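Local coordinates for cellulase (Clostridium cellulovorans, PDB 6UI3), which probably hydrolyses internal beta-1,4 linkages of cellulose and related polysaccharides, as the family 5 endoglucanase domain of a longer, dockerin-bearing protein, at residues A[45-50]-A[92-97]; A[102-107]-A[143-148]. One frame throughout, in Å; residues are numbered along the deposited sequence.

Both interactions belong to one (beta/alpha)8 barrel of glycosyl hydrolase family 5, and their centres are about 14 Å apart. Interaction 1 lies at the surface, its centre about 17 Å from that of the chain, where the start of helix 49-58 meets the end of helix 82-96 on the outside of the barrel. Interaction 2 is buried, its centre about 8 Å from that of the chain, and pairs strands 101-105 and 145-148 in the barrel wall. Along the chain they come in series: helix 82-96 runs out of interaction 1 and leads directly into strand 101-105. V92 and A95 of that helix pack on V104 and A102, tying the outer helical layer to the sheet that encloses the barrel interior.

Interaction 1 of 2, residues A[45-50]-A[92-97]; sequences PVTTKK and VNYALA. With EDO (1,2-ethanediol), chain B.
K49 turns its side chain along helix 82-96 because CG stands anti to the backbone N (chi1 -176°), while Y94 has CG anti to its carbonyl carbon (chi1 -64°), which brings its ring beneath the T48-K49 peptide. The backbone lies over one ring face: K49 N sits 3.5 Å above the plane over the ring centre, with T48 C displaced toward the rim. K49 CB adds a contact 3.5 Å from Y94 CD1. A tyrosine suits this place, since its flat surface takes the peptide while its hydroxyl is hydrogen-bonded to R87. T47 CG2 also leans on the ring, at 4.1 Å from Y94 CD2. Y94 OH is only weakly and uncertainly bonded to T47 O, but R87 bonds to both oxygens and so bridges the two segments.

Beyond the ring, the extended lysine chain carries K49 CE to 3.8 Å from A97 CB, where a methyl leaves room for the long chain. K49 NZ forms a salt bridge with D53, one turn along its own helix, and donates to the O atom of a water; that water donates in turn to A97 O. T48 is the N-cap of helix 49-58, its OG1 reaching M51 N in a weak bond, a place for which a short hydroxyl side chain is well suited. Here the start of helix 49-58 packs beside the end of helix 82-96, two neighbouring helices of the outer layer of a TIM barrel.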
# COMPACT_ATOMS: atom_id res chain seq x y z
N PRO A 45 -10.92 14.86 -6.55
CA PRO A 45 -11.45 14.87 -7.92
C PRO A 45 -11.33 13.50 -8.56
O PRO A 45 -10.62 12.61 -8.09
CB PRO A 45 -10.53 15.87 -8.63
CG PRO A 45 -9.23 15.74 -7.91
CD PRO A 45 -9.61 15.53 -6.46
N VAL A 46 -12.06 13.33 -9.67
CA VAL A 46 -11.89 12.14 -10.49
C VAL A 46 -10.45 12.08 -10.97
O VAL A 46 -9.89 13.07 -11.45
CB VAL A 46 -12.89 12.17 -11.65
CG1 VAL A 46 -12.65 10.98 -12.58
CG2 VAL A 46 -14.32 12.16 -11.13
N THR A 47 -9.83 10.92 -10.84
CA THR A 47 -8.44 10.74 -11.22
C THR A 47 -8.27 10.77 -12.74
O THR A 47 -9.13 10.28 -13.48
CB THR A 47 -7.95 9.39 -10.68
OG1 THR A 47 -8.26 9.30 -9.28
CG2 THR A 47 -6.47 9.23 -10.83
N THR A 48 -7.14 11.32 -13.20
CA THR A 48 -6.84 11.40 -14.63
C THR A 48 -5.45 10.85 -14.93
O THR A 48 -4.56 10.82 -14.06
CB THR A 48 -6.89 12.84 -15.15
OG1 THR A 48 -5.83 13.58 -14.53
CG2 THR A 48 -8.23 13.48 -14.86
N LYS A 49 -5.24 10.47 -16.19
CA LYS A 49 -3.91 10.04 -16.60
C LYS A 49 -2.88 11.14 -16.40
O LYS A 49 -1.73 10.87 -16.02
CB LYS A 49 -3.91 9.56 -18.05
CG LYS A 49 -2.53 9.01 -18.46
CD LYS A 49 -2.55 8.41 -19.86
CE LYS A 49 -1.18 7.90 -20.26
NZ LYS A 49 -0.23 8.99 -20.54
N LYS A 50 -3.25 12.40 -16.65
CA LYS A 50 -2.31 13.50 -16.49
C LYS A 50 -1.74 13.56 -15.08
O LYS A 50 -0.58 13.95 -14.89
CB LYS A 50 -2.96 14.83 -16.87
CG LYS A 50 -3.15 15.00 -18.36
CD LYS A 50 -3.72 16.38 -18.70
CE LYS A 50 -3.97 16.51 -20.21
NZ LYS A 50 -4.48 17.86 -20.60
N VAL A 92 -5.59 1.70 -13.05
CA VAL A 92 -4.39 0.87 -13.18
C VAL A 92 -3.63 1.25 -14.44
O VAL A 92 -2.40 1.41 -14.43
CB VAL A 92 -4.77 -0.63 -13.19
CG1 VAL A 92 -3.62 -1.50 -13.69
CG2 VAL A 92 -5.18 -1.07 -11.78
N ASN A 93 -4.36 1.41 -15.55
CA ASN A 93 -3.72 1.71 -16.82
C ASN A 93 -3.16 3.12 -16.90
O ASN A 93 -2.27 3.35 -17.72
CB ASN A 93 -4.67 1.36 -17.95
CG ASN A 93 -4.65 -0.12 -18.25
OD1 ASN A 93 -3.59 -0.68 -18.50
ND2 ASN A 93 -5.80 -0.75 -18.25
N TYR A 94 -3.61 4.07 -16.08
CA TYR A 94 -2.91 5.35 -16.02
C TYR A 94 -1.47 5.14 -15.58
O TYR A 94 -0.55 5.83 -16.04
CB TYR A 94 -3.59 6.31 -15.04
CG TYR A 94 -5.00 6.76 -15.36
CD1 TYR A 94 -5.52 6.73 -16.64
CD2 TYR A 94 -5.82 7.25 -14.34
CE1 TYR A 94 -6.83 7.16 -16.90
CE2 TYR A 94 -7.11 7.68 -14.58
CZ TYR A 94 -7.61 7.63 -15.86
OH TYR A 94 -8.90 8.05 -16.12
N ALA A 95 -1.25 4.20 -14.65
CA ALA A 95 0.09 3.87 -14.18
C ALA A 95 0.83 3.01 -15.20
O ALA A 95 1.96 3.32 -15.57
CB ALA A 95 0.02 3.13 -12.85
N LEU A 96 0.19 1.95 -15.68
CA LEU A 96 0.90 1.04 -16.56
C LEU A 96 1.28 1.70 -17.88
O LEU A 96 2.31 1.36 -18.47
CB LEU A 96 0.08 -0.22 -16.82
CG LEU A 96 -0.24 -1.11 -15.62
CD1 LEU A 96 -1.05 -2.33 -16.05
CD2 LEU A 96 1.02 -1.53 -14.88
N ALA A 97 0.46 2.64 -18.38
CA ALA A 97 0.78 3.34 -19.62
C ALA A 97 2.01 4.22 -19.46
O ALA A 97 2.64 4.58 -20.46
CB ALA A 97 -0.41 4.18 -20.10
C1 EDO B . 6.93 7.01 -20.05
O1 EDO B . 5.77 7.56 -19.41
C2 EDO B . 6.94 5.48 -19.99
O2 EDO B . 5.88 4.93 -20.78
O HOH W 1 2.07 7.44 -21.33

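Interaction 2 of 2, residues A[102-107]-A[143-148]; sequences AIVNIH and DKLIFD
N105 and D148 stand side by side and point the same way, but their amide and carboxylate planes are turned 65° apart and they meet through carbon, CB of N105 to CB of D148 at 3.6 Å. The amide instead serves the H107 ring: N105 CG lies at the ring's edge, in plane, and N105 ND2 donates to H107 ND1 over 3.0 Å, helping to fix the rotation of the imidazole. N105 OD1 accepts from V67 N, so an asparagine, with a donor and an acceptor on one group, fits well. D148 OD2 is paired with R64 in a salt bridge, which would be expected to favour the charged carboxylate. The F147 ring has V104 O obliquely beside it and meets the ring of W131, of helix 120-137.

Strands 101-105 and 145-148, with helix 120-137 between them, form a beta-alpha-beta crossover of the (beta/alpha)8 barrel; the strands run parallel with a 30° twist. Four backbone bonds join them in parallel register. A102 N donates to K144 O, I146 N to A102 O at 2.9 Å, V104 N to I146 O, and D148 N to V104 O at 3.0 Å, the last being the most bent at 147°.

I103, I146, N105 and D148 face the barrel interior. There I103 CG2 touches D148 CB at 3.6 Å, and I103 CG1 lies 3.9 Å from I146 CB, the branched isoleucines packing beside N105 and D148. A102, V104, L145 and F147 face the helices. V104 CG2 meets L145 CD1 at 3.9 Å, while the small A102 adds only a methyl, next to L145.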
# COMPACT_ATOMS: atom_id res chain seq x y z
N ALA A 102 1.77 -0.73 -10.51
CA ALA A 102 0.45 -0.44 -9.97
C ALA A 102 0.08 -1.53 -8.98
O ALA A 102 0.17 -2.72 -9.31
CB ALA A 102 -0.60 -0.44 -11.08
N ILE A 103 -0.33 -1.15 -7.77
CA ILE A 103 -0.74 -2.10 -6.73
C ILE A 103 -2.24 -1.92 -6.53
O ILE A 103 -2.70 -0.81 -6.27
CB ILE A 103 0.00 -1.86 -5.41
CG1 ILE A 103 1.51 -2.08 -5.58
CG2 ILE A 103 -0.55 -2.75 -4.29
CD1 ILE A 103 2.35 -1.38 -4.53
N VAL A 104 -3.01 -3.02 -6.62
CA VAL A 104 -4.44 -3.03 -6.33
C VAL A 104 -4.67 -3.89 -5.09
O VAL A 104 -4.05 -4.94 -4.93
CB VAL A 104 -5.23 -3.59 -7.53
CG1 VAL A 104 -6.71 -3.79 -7.17
CG2 VAL A 104 -5.14 -2.68 -8.73
N ASN A 105 -5.59 -3.45 -4.22
CA ASN A 105 -5.83 -4.14 -2.96
C ASN A 105 -7.33 -4.23 -2.68
O ASN A 105 -8.17 -3.93 -3.53
CB ASN A 105 -5.05 -3.45 -1.82
CG ASN A 105 -5.64 -2.11 -1.41
OD1 ASN A 105 -6.67 -1.68 -1.94
ND2 ASN A 105 -4.97 -1.42 -0.48
N ILE A 106 -7.64 -4.70 -1.47
CA ILE A 106 -8.93 -4.52 -0.81
C ILE A 106 -8.67 -3.59 0.37
O ILE A 106 -7.79 -3.86 1.19
CB ILE A 106 -9.50 -5.87 -0.32
CG1 ILE A 106 -9.73 -6.82 -1.50
CG2 ILE A 106 -10.78 -5.64 0.49
CD1 ILE A 106 -10.27 -8.19 -1.10
N HIS A 107 -9.44 -2.50 0.46
CA HIS A 107 -9.11 -1.39 1.36
C HIS A 107 -10.40 -0.85 1.95
O HIS A 107 -11.25 -0.31 1.23
CB HIS A 107 -8.37 -0.32 0.55
CG HIS A 107 -7.54 0.64 1.33
ND1 HIS A 107 -6.18 0.79 1.10
CD2 HIS A 107 -7.87 1.55 2.27
CE1 HIS A 107 -5.73 1.75 1.89
NE2 HIS A 107 -6.72 2.23 2.60
N ASP A 143 3.62 -7.98 -15.31
CA ASP A 143 4.21 -8.08 -13.98
C ASP A 143 4.34 -6.75 -13.27
O ASP A 143 4.75 -6.73 -12.10
CB ASP A 143 5.56 -8.81 -14.03
CG ASP A 143 6.61 -8.12 -14.87
OD1 ASP A 143 6.47 -6.92 -15.20
OD2 ASP A 143 7.62 -8.78 -15.21
N LYS A 144 4.00 -5.63 -13.91
CA LYS A 144 3.97 -4.37 -13.19
C LYS A 144 2.69 -4.17 -12.39
O LYS A 144 2.64 -3.25 -11.57
CB LYS A 144 4.26 -3.21 -14.13
CG LYS A 144 5.73 -3.20 -14.55
CD LYS A 144 6.23 -1.82 -14.88
CE LYS A 144 7.72 -1.83 -15.18
NZ LYS A 144 8.01 -2.52 -16.46
N LEU A 145 1.70 -5.03 -12.55
CA LEU A 145 0.53 -5.07 -11.68
C LEU A 145 0.79 -6.04 -10.53
O LEU A 145 1.09 -7.21 -10.75
CB LEU A 145 -0.70 -5.50 -12.47
CG LEU A 145 -1.99 -5.68 -11.65
CD1 LEU A 145 -2.43 -4.38 -11.01
CD2 LEU A 145 -3.09 -6.22 -12.54
N ILE A 146 0.64 -5.54 -9.31
CA ILE A 146 0.89 -6.26 -8.07
C ILE A 146 -0.42 -6.29 -7.27
O ILE A 146 -1.17 -5.31 -7.30
CB ILE A 146 1.98 -5.51 -7.27
CG1 ILE A 146 3.29 -5.44 -8.05
CG2 ILE A 146 2.15 -6.13 -5.87
CD1 ILE A 146 4.28 -4.42 -7.48
N PHE A 147 -0.69 -7.38 -6.56
CA PHE A 147 -1.86 -7.48 -5.69
C PHE A 147 -1.44 -7.41 -4.22
O PHE A 147 -0.39 -7.94 -3.85
CB PHE A 147 -2.57 -8.82 -5.93
CG PHE A 147 -3.17 -9.00 -7.31
CD1 PHE A 147 -3.51 -7.92 -8.12
CD2 PHE A 147 -3.40 -10.28 -7.80
CE1 PHE A 147 -4.09 -8.13 -9.38
CE2 PHE A 147 -3.98 -10.48 -9.04
CZ PHE A 147 -4.31 -9.41 -9.83
N ASP A 148 -2.27 -6.78 -3.39
CA ASP A 148 -2.05 -6.57 -1.95
C ASP A 148 -3.31 -7.09 -1.27
O ASP A 148 -4.40 -6.55 -1.48
CB ASP A 148 -1.78 -5.07 -1.76
CG ASP A 148 -1.80 -4.57 -0.32
OD1 ASP A 148 -1.97 -5.35 0.64
OD2 ASP A 148 -1.62 -3.31 -0.16